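PDB 2VE4: putative cytochrome P450 120, which probably acts as a heme-dependent monooxygenase, inserting oxygen into a substrate as other cytochromes P450 do. Local coordinates for residues A[55-60]-A[338-343]; A[172-177]-A[201-206]. All coordinates share one frame; numbering follows the deposited sequence.

In the fold
Both contacts belong to the single cytochrome P450 fold, and contact 2 is nested in the chain loop that contact 1 closes. Contact 1 (55-60 with 338-343) joins parallel strands of the beta sheet, whereas contact 2 (172-177 with 201-206) packs two helices against each other through apolar side chains. Their centres lie 33 Å apart, with about 20 Å between nearest atoms, and they do not touch. Neither contact forms part of the annotated iron site; the side chains of Ser343 in contact 1 and Phe174 in contact 2 each lie about 10 Å from the bound heme. The iron is probably held by Cys391, which belongs to neither contact.

Contact 1 (A[55-60]-A[338-343]); sequences NVIFIS and KGWLVS
Asn55 O accepts a hydrogen bond from Leu341 N (2.7 Å) and so begins a parallel ladder between segments 55-60 and 338-343. Ile57 is used from both its polar backbone atoms: its N gives a nearly straight bond to Leu341 O (2.7 Å), and its O takes another from Ser343 N (2.8 Å). Ser343 O closes the series by accepting from Ile59 N at 3.0 Å. At the Asn55 end a water bridges the two backbones, accepting from Asn55 N (2.6 Å) and donating to Gly339 O (3.0 Å).

The Asn55 side chain splits its duties. Its CB sits over the face of the Trp340 indole, 3.5 Å from the centroid of the six-membered ring, a CH-pi contact. With CG beside the backbone N (chi1 -52°), the amide extends across the indole, its plane turned 64° from the ring, while OD1 is satisfied by Arg50. Ile57 CD1 also reaches the indole, at CE3. Further along, Ser343 CB stands over the face of the Phe58 ring, 4.0 Å from its centroid, and Ile59 CD1 packs on Val342 CG1 among the buried side chains.

The backbone atoms facing away from this ladder are used by the flanking strands of the mixed P450 beta sheet. Val56 and Phe58 pair antiparallel with strand 47-51, and Val342 bonds to Arg323 of strand 321-325, which places the contact at the middle of the sheet, with Phe336 of strand 334-336 lying against Ile57, Ile59 and Val342.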
loop_
_atom_site.group_PDB
_atom_site.type_symbol
_atom_site.label_atom_id
_atom_site.label_comp_id
_atom_site.label_asym_id
_atom_site.label_seq_id
_atom_site.Cartn_x
_atom_site.Cartn_y
_atom_site.Cartn_z
ATOM N N ASN A 55 -16.320 -19.645 -4.278
ATOM C CA ASN A 55 -15.272 -20.556 -3.821
ATOM C C ASN A 55 -13.898 -19.959 -4.064
ATOM O O ASN A 55 -13.659 -19.282 -5.075
ATOM C CB ASN A 55 -15.376 -21.911 -4.499
ATOM C CG ASN A 55 -16.755 -22.500 -4.401
ATOM O OD1 ASN A 55 -17.379 -22.450 -3.351
ATOM N ND2 ASN A 55 -17.237 -23.065 -5.493
ATOM N N VAL A 56 -12.994 -20.231 -3.134
ATOM C CA VAL A 56 -11.727 -19.518 -3.057
ATOM C C VAL A 56 -10.560 -20.453 -2.700
ATOM O O VAL A 56 -10.643 -21.213 -1.738
ATOM C CB VAL A 56 -11.793 -18.339 -2.010
ATOM C CG1 VAL A 56 -10.427 -17.658 -1.866
ATOM C CG2 VAL A 56 -12.884 -17.326 -2.363
ATOM N N ILE A 57 -9.478 -20.356 -3.475
ATOM C CA ILE A 57 -8.244 -21.083 -3.217
ATOM C C ILE A 57 -7.197 -20.146 -2.618
ATOM O O ILE A 57 -6.882 -19.100 -3.190
ATOM C CB ILE A 57 -7.708 -21.750 -4.527
ATOM C CG1 ILE A 57 -8.606 -22.930 -4.920
ATOM C CG2 ILE A 57 -6.258 -22.212 -4.372
ATOM C CD1 ILE A 57 -8.657 -23.193 -6.422
ATOM N N PHE A 58 -6.676 -20.522 -1.457
ATOM C CA PHE A 58 -5.555 -19.819 -0.866
ATOM C C PHE A 58 -4.229 -20.486 -1.253
ATOM O O PHE A 58 -3.997 -21.656 -0.919
ATOM C CB PHE A 58 -5.690 -19.781 0.652
ATOM C CG PHE A 58 -6.670 -18.757 1.161
ATOM C CD1 PHE A 58 -8.046 -18.913 0.966
ATOM C CD2 PHE A 58 -6.221 -17.660 1.867
ATOM C CE1 PHE A 58 -8.940 -17.979 1.451
ATOM C CE2 PHE A 58 -7.113 -16.720 2.347
ATOM C CZ PHE A 58 -8.471 -16.883 2.138
ATOM N N ILE A 59 -3.382 -19.731 -1.965
ATOM C CA ILE A 59 -2.004 -20.139 -2.284
ATOM C C ILE A 59 -0.976 -19.192 -1.633
ATOM O O ILE A 59 -1.356 -18.139 -1.123
ATOM C CB ILE A 59 -1.770 -20.197 -3.811
ATOM C CG1 ILE A 59 -1.987 -18.829 -4.436
ATOM C CG2 ILE A 59 -2.681 -21.225 -4.459
ATOM C CD1 ILE A 59 -1.698 -18.776 -5.888
ATOM N N SER A 60 0.307 -19.575 -1.636
ATOM C CA SER A 60 1.401 -18.698 -1.164
ATOM C C SER A 60 2.846 -19.163 -1.486
ATOM O O SER A 60 3.093 -20.340 -1.784
ATOM C CB SER A 60 1.260 -18.371 0.324
ATOM O OG SER A 60 1.773 -19.404 1.133
ATOM N N LYS A 338 -12.657 -22.188 -13.295
ATOM C CA LYS A 338 -13.268 -20.923 -13.715
ATOM C C LYS A 338 -14.164 -20.343 -12.629
ATOM O O LYS A 338 -14.854 -21.089 -11.933
ATOM C CB LYS A 338 -14.113 -21.174 -14.967
ATOM C CG LYS A 338 -13.839 -20.246 -16.154
ATOM C CD LYS A 338 -14.900 -19.154 -16.309
ATOM C CE LYS A 338 -15.968 -19.507 -17.351
ATOM N NZ LYS A 338 -15.555 -19.183 -18.768
ATOM N N GLY A 339 -14.146 -19.016 -12.469
ATOM C CA GLY A 339 -15.074 -18.332 -11.550
ATOM C C GLY A 339 -14.980 -18.648 -10.065
ATOM O O GLY A 339 -15.846 -18.249 -9.282
ATOM N N TRP A 340 -13.959 -19.400 -9.676
ATOM C CA TRP A 340 -13.557 -19.471 -8.280
ATOM C C TRP A 340 -12.607 -18.301 -8.103
ATOM O O TRP A 340 -12.298 -17.622 -9.082
ATOM C CB TRP A 340 -12.785 -20.762 -7.992
ATOM C CG TRP A 340 -13.594 -22.003 -7.857
ATOM C CD1 TRP A 340 -14.680 -22.383 -8.609
ATOM C CD2 TRP A 340 -13.344 -23.070 -6.943
ATOM N NE1 TRP A 340 -15.132 -23.604 -8.188
ATOM C CE2 TRP A 340 -14.332 -24.053 -7.169
ATOM C CE3 TRP A 340 -12.386 -23.287 -5.943
ATOM C CZ2 TRP A 340 -14.382 -25.246 -6.439
ATOM C CZ3 TRP A 340 -12.442 -24.459 -5.200
ATOM C CH2 TRP A 340 -13.433 -25.433 -5.461
ATOM N N LEU A 341 -12.110 -18.099 -6.882
ATOM C CA LEU A 341 -11.169 -16.999 -6.598
ATOM C C LEU A 341 -9.821 -17.505 -6.082
ATOM O O LEU A 341 -9.741 -18.573 -5.457
ATOM C CB LEU A 341 -11.772 -15.990 -5.579
ATOM C CG LEU A 341 -13.155 -15.332 -5.791
ATOM C CD1 LEU A 341 -13.478 -14.357 -4.680
ATOM C CD2 LEU A 341 -13.237 -14.628 -7.106
ATOM N N VAL A 342 -8.762 -16.730 -6.315
ATOM C CA VAL A 342 -7.447 -17.076 -5.789
ATOM C C VAL A 342 -6.908 -15.960 -4.899
ATOM O O VAL A 342 -6.917 -14.794 -5.274
ATOM C CB VAL A 342 -6.430 -17.457 -6.911
ATOM C CG1 VAL A 342 -5.206 -18.116 -6.321
ATOM C CG2 VAL A 342 -7.056 -18.424 -7.886
ATOM N N SER A 343 -6.460 -16.339 -3.707
ATOM C CA SER A 343 -5.890 -15.416 -2.750
ATOM C C SER A 343 -4.426 -15.724 -2.514
ATOM O O SER A 343 -4.085 -16.817 -2.033
ATOM C CB SER A 343 -6.613 -15.510 -1.411
ATOM O OG SER A 343 -5.668 -15.422 -0.352
HETATM O O HOH W 1 -17.094 -19.262 -6.751
#

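Contact 2 (A[172-177]-A[201-206]); sequences PWFETY and ALLLAE
Trp173 lays one face of its indole on Leu202, whose CB stands 3.8 Å from the centroid of the six-membered ring in a CH-pi contact. The two side chains cross at about a right angle, and the leucine's branches spread across the ring system, CD1 reaching NE1 at 3.4 Å and CD2 approaching CZ2. Trp173 CG lies beside the backbone N (chi1 -76°), a turn that carries the indole over the neighbouring helix and brings CZ3 within 4.2 Å of Glu206 CB. Segments 172-177 and 201-206 belong to helices 170-179 and 192-215, which by their order in the chain probably correspond to the F and G helices of the P450 fold; the axes of the two short segments cross at -135° and approach to 9.7 Å. With an alanine in place of Trp173, Leu202 would probably lose its aromatic cover and a gap would open between the helices. Leu203 fills the buried side, its CG 4.0 Å from Trp173 CB. Its CD1 lies at the edge of the Phe174 ring and meets Tyr177 CB at 3.7 Å. Tyr177 runs on past this leucine to bond through OH to Leu87 O, while the Phe174 ring turns towards helix 241-269, meeting His256 edge-to-face.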
loop_
_atom_site.group_PDB
_atom_site.type_symbol
_atom_site.label_atom_id
_atom_site.label_comp_id
_atom_site.label_asym_id
_atom_site.label_seq_id
_atom_site.Cartn_x
_atom_site.Cartn_y
_atom_site.Cartn_z
ATOM N N PRO A 172 -10.443 14.548 7.975
ATOM C CA PRO A 172 -11.523 13.884 8.723
ATOM C C PRO A 172 -12.497 13.099 7.844
ATOM O O PRO A 172 -12.874 11.987 8.206
ATOM C CB PRO A 172 -12.252 15.055 9.409
ATOM C CG PRO A 172 -11.233 16.127 9.544
ATOM C CD PRO A 172 -10.384 15.995 8.293
ATOM N N TRP A 173 -12.902 13.670 6.712
ATOM C CA TRP A 173 -13.792 12.991 5.782
ATOM C C TRP A 173 -13.107 11.759 5.195
ATOM O O TRP A 173 -13.705 10.684 5.093
ATOM C CB TRP A 173 -14.182 13.904 4.632
ATOM C CG TRP A 173 -15.186 14.950 4.926
ATOM C CD1 TRP A 173 -16.115 14.959 5.939
ATOM C CD2 TRP A 173 -15.401 16.153 4.177
ATOM N NE1 TRP A 173 -16.889 16.095 5.868
ATOM C CE2 TRP A 173 -16.470 16.848 4.798
ATOM C CE3 TRP A 173 -14.790 16.715 3.050
ATOM C CZ2 TRP A 173 -16.946 18.080 4.317
ATOM C CZ3 TRP A 173 -15.258 17.945 2.579
ATOM C CH2 TRP A 173 -16.324 18.612 3.211
ATOM N N PHE A 174 -11.842 11.929 4.811
ATOM C CA PHE A 174 -11.088 10.851 4.204
ATOM C C PHE A 174 -10.893 9.692 5.172
ATOM O O PHE A 174 -11.033 8.549 4.779
ATOM C CB PHE A 174 -9.759 11.344 3.627
ATOM C CG PHE A 174 -9.012 10.290 2.864
ATOM C CD1 PHE A 174 -9.428 9.912 1.583
ATOM C CD2 PHE A 174 -7.915 9.654 3.435
ATOM C CE1 PHE A 174 -8.769 8.911 0.880
ATOM C CE2 PHE A 174 -7.221 8.648 2.733
ATOM C CZ PHE A 174 -7.647 8.280 1.460
ATOM N N GLU A 175 -10.559 9.982 6.425
ATOM C CA GLU A 175 -10.510 8.967 7.479
ATOM C C GLU A 175 -11.810 8.123 7.588
ATOM O O GLU A 175 -11.758 6.897 7.614
ATOM C CB GLU A 175 -10.267 9.636 8.818
ATOM C CG GLU A 175 -8.831 10.007 9.133
ATOM C CD GLU A 175 -8.647 10.275 10.639
ATOM O OE1 GLU A 175 -9.191 11.298 11.147
ATOM O OE2 GLU A 175 -7.975 9.455 11.317
ATOM N N THR A 176 -12.951 8.805 7.693
ATOM C CA THR A 176 -14.270 8.181 7.723
ATOM C C THR A 176 -14.573 7.375 6.440
ATOM O O THR A 176 -15.160 6.280 6.518
ATOM C CB THR A 176 -15.378 9.239 8.016
ATOM O OG1 THR A 176 -14.956 10.056 9.116
ATOM C CG2 THR A 176 -16.733 8.597 8.348
ATOM N N TYR A 177 -14.157 7.905 5.281
ATOM C CA TYR A 177 -14.222 7.159 4.027
ATOM C C TYR A 177 -13.500 5.793 4.090
ATOM O O TYR A 177 -14.119 4.751 3.840
ATOM C CB TYR A 177 -13.679 8.015 2.883
ATOM C CG TYR A 177 -13.605 7.333 1.529
ATOM C CD1 TYR A 177 -14.756 6.908 0.889
ATOM C CD2 TYR A 177 -12.368 7.144 0.876
ATOM C CE1 TYR A 177 -14.700 6.280 -0.380
ATOM C CE2 TYR A 177 -12.292 6.527 -0.400
ATOM C CZ TYR A 177 -13.469 6.092 -1.021
ATOM O OH TYR A 177 -13.444 5.476 -2.269
ATOM N N ALA A 201 -19.570 11.151 -0.568
ATOM C CA ALA A 201 -20.306 12.226 -1.245
ATOM C C ALA A 201 -19.709 13.606 -0.953
ATOM O O ALA A 201 -19.631 14.457 -1.845
ATOM C CB ALA A 201 -21.792 12.192 -0.884
ATOM N N LEU A 202 -19.271 13.806 0.287
ATOM C CA LEU A 202 -18.625 15.064 0.717
ATOM C C LEU A 202 -17.260 15.315 0.034
ATOM O O LEU A 202 -17.005 16.415 -0.472
ATOM C CB LEU A 202 -18.505 15.092 2.248
ATOM C CG LEU A 202 -19.829 15.298 2.990
ATOM C CD1 LEU A 202 -19.715 14.941 4.459
ATOM C CD2 LEU A 202 -20.382 16.726 2.839
ATOM N N LEU A 203 -16.404 14.296 0.007
ATOM C CA LEU A 203 -15.153 14.327 -0.752
ATOM C C LEU A 203 -15.317 14.574 -2.272
ATOM O O LEU A 203 -14.504 15.276 -2.898
ATOM C CB LEU A 203 -14.388 13.032 -0.532
ATOM C CG LEU A 203 -13.744 12.805 0.841
ATOM C CD1 LEU A 203 -13.568 11.282 1.119
ATOM C CD2 LEU A 203 -12.410 13.560 0.969
ATOM N N LEU A 204 -16.349 13.975 -2.859
ATOM C CA LEU A 204 -16.643 14.092 -4.286
ATOM C C LEU A 204 -17.098 15.496 -4.650
ATOM O O LEU A 204 -16.677 16.034 -5.660
ATOM C CB LEU A 204 -17.753 13.101 -4.674
ATOM C CG LEU A 204 -17.570 11.904 -5.609
ATOM C CD1 LEU A 204 -16.218 11.218 -5.488
ATOM C CD2 LEU A 204 -18.746 10.930 -5.370
ATOM N N ALA A 205 -17.987 16.073 -3.843
ATOM C CA ALA A 205 -18.397 17.461 -4.032
ATOM C C ALA A 205 -17.219 18.432 -3.831
ATOM O O ALA A 205 -17.112 19.416 -4.549
ATOM C CB ALA A 205 -19.563 17.808 -3.118
ATOM N N GLU A 206 -16.314 18.133 -2.899
ATOM C CA GLU A 206 -15.085 18.934 -2.769
ATOM C C GLU A 206 -14.114 18.735 -3.932
ATOM O O GLU A 206 -13.512 19.710 -4.416
ATOM C CB GLU A 206 -14.378 18.670 -1.439
ATOM C CG GLU A 206 -13.414 19.778 -1.010
ATOM C CD GLU A 206 -14.044 21.176 -1.076
ATOM O OE1 GLU A 206 -13.480 22.060 -1.771
ATOM O OE2 GLU A 206 -15.115 21.379 -0.453
#